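Local structure of uracil-dna glycosylase (Deinococcus radiodurans, 4UQM) at residues A[181-186]-A[213-218]; A[189-194]-A[201-206]. The protein is a DNA glycosylase of the uracil-DNA glycosylase superfamily, an alpha/beta protein built round a short parallel sheet and here bound to DNA. The protein carries 1 engineered substitution. All coordinates share one frame; numbering follows the deposited sequence.

Interaction 1 of 2, residues A[181-186]-A[213-218]. With nucleotides of chain B.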
loop_
_atom_site.group_PDB
_atom_site.type_symbol
_atom_site.label_atom_id
_atom_site.label_comp_id
_atom_site.label_asym_id
_atom_site.label_seq_id
_atom_site.Cartn_x
_atom_site.Cartn_y
_atom_site.Cartn_z
ATOM N N ILE A 181 5.310 -7.398 0.999
ATOM C CA ILE A 181 5.328 -7.187 2.455
ATOM C C ILE A 181 3.887 -7.014 2.919
ATOM O O ILE A 181 3.230 -6.052 2.586
ATOM C CB ILE A 181 6.164 -5.923 2.850
ATOM C CG1 ILE A 181 7.594 -6.025 2.294
ATOM C CG2 ILE A 181 6.121 -5.680 4.356
ATOM C CD1 ILE A 181 8.361 -4.716 2.506
ATOM N N LEU A 182 3.412 -8.007 3.703
ATOM C CA LEU A 182 1.997 -8.067 4.119
ATOM C C LEU A 182 1.973 -7.697 5.584
ATOM O O LEU A 182 2.429 -8.479 6.452
ATOM C CB LEU A 182 1.449 -9.472 3.857
ATOM C CG LEU A 182 1.661 -9.983 2.412
ATOM C CD1 LEU A 182 1.038 -11.382 2.274
ATOM C CD2 LEU A 182 1.093 -9.017 1.379
ATOM N N TRP A 183 1.423 -6.514 5.877
ATOM C CA TRP A 183 1.351 -6.001 7.232
ATOM C C TRP A 183 -0.065 -6.076 7.765
ATOM O O TRP A 183 -0.908 -5.251 7.388
ATOM C CB TRP A 183 1.814 -4.530 7.281
ATOM C CG TRP A 183 3.357 -4.422 7.207
ATOM C CD1 TRP A 183 4.284 -5.388 7.509
ATOM C CD2 TRP A 183 4.093 -3.248 6.868
ATOM N NE1 TRP A 183 5.574 -4.873 7.382
ATOM C CE2 TRP A 183 5.462 -3.559 6.983
ATOM C CE3 TRP A 183 3.733 -1.958 6.495
ATOM C CZ2 TRP A 183 6.443 -2.588 6.710
ATOM C CZ3 TRP A 183 4.709 -1.034 6.221
ATOM C CH2 TRP A 183 6.024 -1.362 6.305
ATOM N N GLY A 184 -0.290 -7.022 8.671
ATOM C CA GLY A 184 -1.563 -7.188 9.348
ATOM C C GLY A 184 -2.367 -8.370 8.847
ATOM O O GLY A 184 -2.167 -8.891 7.731
ATOM N N SER A 185 -3.336 -8.763 9.668
ATOM C CA SER A 185 -4.113 -9.947 9.364
ATOM C C SER A 185 -4.907 -9.814 8.057
ATOM O O SER A 185 -5.052 -10.777 7.303
ATOM C CB SER A 185 -5.044 -10.256 10.516
ATOM O OG SER A 185 -4.293 -10.533 11.710
ATOM N N TYR A 186 -5.469 -8.632 7.824
ATOM C CA TYR A 186 -6.280 -8.467 6.591
ATOM C C TYR A 186 -5.403 -8.497 5.327
ATOM O O TYR A 186 -5.748 -9.203 4.348
ATOM C CB TYR A 186 -7.138 -7.190 6.673
ATOM C CG TYR A 186 -8.287 -7.396 7.653
ATOM C CD1 TYR A 186 -8.144 -7.165 9.013
ATOM C CD2 TYR A 186 -9.498 -7.967 7.234
ATOM C CE1 TYR A 186 -9.151 -7.424 9.888
ATOM C CE2 TYR A 186 -10.506 -8.258 8.105
ATOM C CZ TYR A 186 -10.322 -8.016 9.445
ATOM O OH TYR A 186 -11.324 -8.299 10.348
ATOM N N GLN A 213 3.722 -5.100 18.943
ATOM C CA GLN A 213 4.472 -6.275 19.392
ATOM C C GLN A 213 4.640 -7.346 18.297
ATOM O O GLN A 213 5.563 -8.161 18.366
ATOM C CB GLN A 213 3.806 -6.913 20.614
ATOM C CG GLN A 213 2.429 -7.547 20.373
ATOM C CD GLN A 213 1.810 -8.149 21.614
ATOM O OE1 GLN A 213 0.613 -8.012 21.851
ATOM N NE2 GLN A 213 2.612 -8.813 22.410
ATOM N N TYR A 214 3.717 -7.348 17.322
ATOM C CA TYR A 214 3.750 -8.293 16.197
ATOM C C TYR A 214 4.523 -7.780 14.970
ATOM O O TYR A 214 4.604 -8.462 13.955
ATOM C CB TYR A 214 2.340 -8.678 15.818
ATOM C CG TYR A 214 1.528 -9.292 16.917
ATOM C CD1 TYR A 214 1.757 -10.606 17.312
ATOM C CD2 TYR A 214 0.489 -8.598 17.525
ATOM C CE1 TYR A 214 0.999 -11.194 18.336
ATOM C CE2 TYR A 214 -0.258 -9.164 18.539
ATOM C CZ TYR A 214 -0.031 -10.461 18.931
ATOM O OH TYR A 214 -0.822 -11.049 19.926
ATOM N N PHE A 215 5.018 -6.545 15.067
ATOM C CA PHE A 215 5.748 -5.861 13.985
ATOM C C PHE A 215 7.230 -5.620 14.305
ATOM O O PHE A 215 8.105 -5.911 13.477
ATOM C CB PHE A 215 5.060 -4.521 13.701
ATOM C CG PHE A 215 5.828 -3.637 12.749
ATOM C CD1 PHE A 215 5.838 -3.912 11.394
ATOM C CD2 PHE A 215 6.541 -2.520 13.199
ATOM C CE1 PHE A 215 6.538 -3.098 10.500
ATOM C CE2 PHE A 215 7.284 -1.719 12.320
ATOM C CZ PHE A 215 7.266 -2.027 10.985
ATOM N N PHE A 216 7.506 -5.101 15.507
ATOM C CA PHE A 216 8.891 -4.813 15.854
ATOM C C PHE A 216 9.763 -6.047 15.801
ATOM O O PHE A 216 9.360 -7.116 16.232
ATOM C CB PHE A 216 8.972 -4.195 17.225
ATOM C CG PHE A 216 8.450 -2.797 17.322
ATOM C CD1 PHE A 216 8.629 -1.850 16.294
ATOM C CD2 PHE A 216 7.830 -2.408 18.496
ATOM C CE1 PHE A 216 8.158 -0.551 16.448
ATOM C CE2 PHE A 216 7.392 -1.097 18.654
ATOM C CZ PHE A 216 7.534 -0.188 17.623
ATOM N N GLY A 217 10.963 -5.873 15.256
ATOM C CA GLY A 217 11.957 -6.979 15.206
ATOM C C GLY A 217 11.818 -7.907 14.010
ATOM O O GLY A 217 12.641 -8.838 13.816
ATOM N N THR A 218 10.855 -7.636 13.121
ATOM C CA THR A 218 10.641 -8.502 11.988
ATOM C C THR A 218 11.556 -8.165 10.789
ATOM O O THR A 218 11.634 -8.945 9.831
ATOM C CB THR A 218 9.174 -8.493 11.548
ATOM O OG1 THR A 218 8.759 -7.153 11.252
ATOM C CG2 THR A 218 8.310 -9.097 12.681
ATOM P P DT B 11 -2.958 -7.013 12.967
ATOM O OP1 DT B 11 -1.558 -7.272 12.581
ATOM O OP2 DT B 11 -4.034 -7.230 11.954
ATOM O "O5'" DT B 11 -3.295 -7.992 14.197
ATOM C "C5'" DT B 11 -2.222 -8.374 15.084
ATOM C "C4'" DT B 11 -2.782 -9.430 16.010
ATOM O "O4'" DT B 11 -3.717 -8.819 16.942
ATOM C "C3'" DT B 11 -3.557 -10.531 15.280
ATOM O "O3'" DT B 11 -3.440 -11.701 16.080
ATOM C "C2'" DT B 11 -5.003 -10.159 15.525
ATOM C "C1'" DT B 11 -4.889 -9.572 16.933
ATOM N N1 DT B 11 -6.009 -8.747 17.404
ATOM C C2 DT B 11 -6.368 -8.871 18.729
ATOM O O2 DT B 11 -5.736 -9.542 19.525
ATOM N N3 DT B 11 -7.462 -8.134 19.095
ATOM C C4 DT B 11 -8.225 -7.309 18.278
ATOM O O4 DT B 11 -9.169 -6.687 18.746
ATOM C C5 DT B 11 -7.801 -7.237 16.907
ATOM C C7 DT B 11 -8.566 -6.364 15.957
ATOM C C6 DT B 11 -6.728 -7.945 16.540
ATOM P P DC B 12 -2.962 -13.048 15.511
ATOM O OP1 DC B 12 -1.600 -12.928 15.224
ATOM O OP2 DC B 12 -3.936 -13.544 14.609
ATOM O "O5'" DC B 12 -3.037 -13.986 16.792
ATOM C "C5'" DC B 12 -2.339 -13.637 17.956
ATOM C "C4'" DC B 12 -3.247 -13.892 19.133
ATOM O "O4'" DC B 12 -4.216 -12.842 19.169
ATOM C "C3'" DC B 12 -4.062 -15.174 19.011
ATOM O "O3'" DC B 12 -3.578 -16.259 19.789
ATOM C "C2'" DC B 12 -5.417 -14.800 19.558
ATOM C "C1'" DC B 12 -5.355 -13.325 19.840
ATOM N N1 DC B 12 -6.516 -12.618 19.318
ATOM C C2 DC B 12 -7.512 -12.210 20.203
ATOM O O2 DC B 12 -7.383 -12.458 21.404
ATOM N N3 DC B 12 -8.561 -11.513 19.730
ATOM C C4 DC B 12 -8.660 -11.258 18.427
ATOM N N4 DC B 12 -9.716 -10.574 18.007
ATOM C C5 DC B 12 -7.677 -11.694 17.500
ATOM C C6 DC B 12 -6.632 -12.364 17.984
HETATM O O HOH W 1 7.297 -6.727 8.871
#
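Phe215 drives the edge of its ring onto a face of the Trp183 indole, an edge-to-face pair whose planes stand at 86° and whose centroids, the phenyl and the five-membered ring, lie 5.3 Å apart. The leading atom is Phe215 CE1, 3.7 Å from Trp183 CE2 and set toward the rim of the indole. With CG anti to the backbone N (chi1 172°), Phe215 is carried from its loop toward the strand; Ile181 CG2 lies against the other face of the indole, so the flat ring is held between aliphatic and aromatic carbon. Phe96 adds a further edge-to-face partner.

Polar links run beside this pair. One water accepts from Trp183 NE1 at 2.9 Å and donates to Thr218 OG1, which satisfies the buried indole N-H. Thr218 OG1 gives its proton to Phe215 O, at 2.6 Å and in the carbonyl plane, and Thr218 N bonds to the same oxygen, closing a type II beta turn whose third residue, Gly217, suits the positive phi.

In the alpha/beta fold of this superfamily the contact sits at the C-terminal end of parallel strand 179-183, where the chain turns to meet DNA. Gly184, whose backbone angles would jam a CB against the carbonyl O before it, lets OP1 of DT11 of chain B approach its CA to 3.2 Å. Ser185 N donates almost straight (175°) to OP2 of the same nucleotide, 2.8 Å away. Tyr214 packs on the sugars: its CE2 lies 3.6 Å from C4' of DT11 of chain B, while its OH packs near C5' of DC12 of chain B.

Interaction 2 of 2, residues A[189-194]-A[201-206]. With nucleotides of chain B.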
loop_
_atom_site.group_PDB
_atom_site.type_symbol
_atom_site.label_atom_id
_atom_site.label_comp_id
_atom_site.label_asym_id
_atom_site.label_seq_id
_atom_site.Cartn_x
_atom_site.Cartn_y
_atom_site.Cartn_z
ATOM N N LYS A 189 -4.306 -12.109 4.250
ATOM C CA LYS A 189 -5.248 -12.962 3.506
ATOM C C LYS A 189 -4.834 -13.109 2.031
ATOM O O LYS A 189 -5.256 -14.072 1.391
ATOM C CB LYS A 189 -6.678 -12.402 3.605
ATOM C CG LYS A 189 -7.226 -12.316 5.006
ATOM C CD LYS A 189 -8.705 -11.998 5.099
ATOM C CE LYS A 189 -9.129 -11.850 6.558
ATOM N NZ LYS A 189 -8.776 -12.981 7.417
ATOM N N LYS A 190 -4.019 -12.181 1.515
ATOM C CA LYS A 190 -3.566 -12.227 0.100
ATOM C C LYS A 190 -2.448 -13.266 -0.130
ATOM O O LYS A 190 -2.067 -13.537 -1.285
ATOM C CB LYS A 190 -3.017 -10.881 -0.377
ATOM C CG LYS A 190 -3.843 -9.659 -0.175
ATOM C CD LYS A 190 -5.102 -9.716 -0.886
ATOM C CE LYS A 190 -5.730 -8.324 -0.963
ATOM N NZ LYS A 190 -7.151 -8.507 -1.243
ATOM N N LYS A 191 -1.876 -13.809 0.955
ATOM C CA LYS A 191 -0.662 -14.645 0.798
ATOM C C LYS A 191 -0.814 -15.781 -0.197
ATOM O O LYS A 191 0.080 -16.011 -0.971
ATOM C CB LYS A 191 -0.205 -15.189 2.147
ATOM C CG LYS A 191 1.088 -15.979 2.068
ATOM C CD LYS A 191 1.455 -16.440 3.454
ATOM C CE LYS A 191 2.671 -17.329 3.460
ATOM N NZ LYS A 191 2.684 -17.976 4.806
ATOM N N LYS A 192 -1.949 -16.481 -0.176
ATOM C CA LYS A 192 -2.206 -17.574 -1.102
ATOM C C LYS A 192 -2.173 -17.231 -2.595
ATOM O O LYS A 192 -1.978 -18.118 -3.431
ATOM C CB LYS A 192 -3.552 -18.269 -0.776
ATOM C CG LYS A 192 -4.789 -17.424 -1.010
ATOM C CD LYS A 192 -6.076 -18.244 -0.979
ATOM C CE LYS A 192 -6.450 -18.697 -2.392
ATOM N NZ LYS A 192 -7.602 -19.617 -2.499
ATOM N N LEU A 193 -2.343 -15.944 -2.907
ATOM C CA LEU A 193 -2.320 -15.497 -4.300
ATOM C C LEU A 193 -0.899 -15.349 -4.817
ATOM O O LEU A 193 -0.715 -15.188 -6.037
ATOM C CB LEU A 193 -3.007 -14.120 -4.409
ATOM C CG LEU A 193 -4.474 -14.104 -3.981
ATOM C CD1 LEU A 193 -5.015 -12.688 -4.072
ATOM C CD2 LEU A 193 -5.308 -15.120 -4.720
ATOM N N ILE A 194 0.093 -15.277 -3.919
ATOM C CA ILE A 194 1.477 -15.034 -4.308
ATOM C C ILE A 194 2.198 -16.381 -4.594
ATOM O O ILE A 194 2.813 -17.003 -3.753
ATOM C CB ILE A 194 2.204 -14.141 -3.306
ATOM C CG1 ILE A 194 1.404 -12.822 -3.125
ATOM C CG2 ILE A 194 3.606 -13.836 -3.827
ATOM C CD1 ILE A 194 1.607 -12.197 -1.799
ATOM N N VAL A 201 7.634 -13.405 -0.050
ATOM C CA VAL A 201 6.650 -12.879 0.864
ATOM C C VAL A 201 7.261 -12.695 2.246
ATOM O O VAL A 201 7.907 -13.601 2.791
ATOM C CB VAL A 201 5.426 -13.777 0.974
ATOM C CG1 VAL A 201 4.402 -13.178 1.923
ATOM C CG2 VAL A 201 4.835 -13.976 -0.416
ATOM N N ILE A 202 7.059 -11.493 2.780
ATOM C CA ILE A 202 7.403 -11.155 4.139
ATOM C C ILE A 202 6.116 -10.753 4.833
ATOM O O ILE A 202 5.369 -9.918 4.319
ATOM C CB ILE A 202 8.425 -9.998 4.153
ATOM C CG1 ILE A 202 9.700 -10.447 3.492
ATOM C CG2 ILE A 202 8.689 -9.542 5.594
ATOM C CD1 ILE A 202 10.647 -9.317 3.120
ATOM N N GLU A 203 5.823 -11.341 5.995
ATOM C CA GLU A 203 4.561 -11.061 6.646
ATOM C C GLU A 203 4.780 -10.809 8.114
ATOM O O GLU A 203 5.633 -11.428 8.750
ATOM C CB GLU A 203 3.520 -12.155 6.364
ATOM C CG GLU A 203 3.793 -13.467 6.965
ATOM C CD GLU A 203 2.808 -14.529 6.470
ATOM O OE1 GLU A 203 1.597 -14.265 6.339
ATOM O OE2 GLU A 203 3.272 -15.569 6.071
ATOM N N SER A 204 3.944 -9.936 8.660
ATOM C CA SER A 204 3.980 -9.654 10.098
ATOM C C SER A 204 2.702 -8.994 10.534
ATOM O O SER A 204 1.814 -8.737 9.725
ATOM C CB SER A 204 5.144 -8.712 10.475
ATOM O OG SER A 204 4.917 -7.394 10.026
ATOM N N GLY A 205 2.625 -8.694 11.818
ATOM C CA GLY A 205 1.600 -7.783 12.277
ATOM C C GLY A 205 1.763 -6.377 11.700
ATOM O O GLY A 205 2.833 -5.952 11.223
ATOM N N HIS A 206 0.693 -5.619 11.804
ATOM C CA HIS A 206 0.670 -4.258 11.352
ATOM C C HIS A 206 1.487 -3.332 12.248
ATOM O O HIS A 206 1.600 -3.565 13.456
ATOM C CB HIS A 206 -0.842 -3.864 11.320
ATOM C CG HIS A 206 -1.144 -2.585 10.624
ATOM N ND1 HIS A 206 -0.970 -1.373 11.239
ATOM C CD2 HIS A 206 -1.590 -2.321 9.369
ATOM C CE1 HIS A 206 -1.319 -0.411 10.408
ATOM N NE2 HIS A 206 -1.699 -0.962 9.269
ATOM P P DT B 11 -2.958 -7.013 12.967
ATOM O OP1 DT B 11 -1.558 -7.272 12.581
ATOM O OP2 DT B 11 -4.034 -7.230 11.954
ATOM O "O5'" DT B 11 -3.295 -7.992 14.197
ATOM C "C5'" DT B 11 -2.222 -8.374 15.084
ATOM C "C4'" DT B 11 -2.782 -9.430 16.010
ATOM O "O4'" DT B 11 -3.717 -8.819 16.942
ATOM C "C3'" DT B 11 -3.557 -10.531 15.280
ATOM O "O3'" DT B 11 -3.440 -11.701 16.080
ATOM C "C2'" DT B 11 -5.003 -10.159 15.525
ATOM C "C1'" DT B 11 -4.889 -9.572 16.933
ATOM N N1 DT B 11 -6.009 -8.747 17.404
ATOM C C2 DT B 11 -6.368 -8.871 18.729
ATOM O O2 DT B 11 -5.736 -9.542 19.525
ATOM N N3 DT B 11 -7.462 -8.134 19.095
ATOM C C4 DT B 11 -8.225 -7.309 18.278
ATOM O O4 DT B 11 -9.169 -6.687 18.746
ATOM C C5 DT B 11 -7.801 -7.237 16.907
ATOM C C7 DT B 11 -8.566 -6.364 15.957
ATOM C C6 DT B 11 -6.728 -7.945 16.540
#
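The edge strand of the parallel sheet, 200-204, is met here by the 3-10 turn that precedes it, and a salt bridge joins Lys191 to Glu203. Glu203 OE2 accepts from Lys191 NZ at 2.8 Å through its syn lone pair, on the side of OE1. The lysine gets there fully extended, CG anti to the backbone N (chi1 -176°), and crosses the glutamate at about a right angle; its CD and CE also lie close to OE2. Glu203 OE1 is taken by Arg188 in a second salt bridge; the two cations, one at each oxygen, would restrain the carboxylate's rotation and probably favour its ionised form.

Beside this charged pair the contact is aliphatic. Ile194 CG2 meets Val201 CG2 at 3.6 Å, and Ile194 CB and CD1 lie near the same methyl, both on one side of it; CG2 of the valine serves the isoleucine, while CG1 turns to the aliphatic stem of Lys191. Beta-branched Val201 suits an extended strand, and Ile194 supplies the apolar surface against it and touches Phe180 of neighbouring strand 179-183. The turn is closed by Leu193 N to Lys190 O and by Ile194 N to Lys191 O, 3.0 Å, which brings Lys191 and Ile194 to the strand together.

At its end the strand passes into a loop that contacts DNA. Ser204, its last residue, bonds through OG to Gly205 O at 2.8 Å, the donor tilted 21° from the carbonyl plane. Gly205, with no side chain, lets its CA come within 3.2 Å of OP1 of DT11 of chain B, and His206 N donates to that oxygen at 2.9 Å.

Overall arrangement
From the N terminus, the chain lays down strands 77-81 and 138-142 before strand 179-183 brings in the first segment of interaction 1. It passes through helix 185-188 to the turn of interaction 2, which closes a short loop onto edge strand 200-204; residues 213-218 then return to strand 179-183 and close the longer loop, with interaction 2 nested inside it. The centres lie about 9 Å apart. Strands 179-183 and 200-204 are parallel neighbours, joined by probable backbone bonds such as Gly184 N to Ser204 O. Residues just past the C-terminal ends of the two strands donate to the phosphate of DT11 of chain B, and helix 220-230 follows.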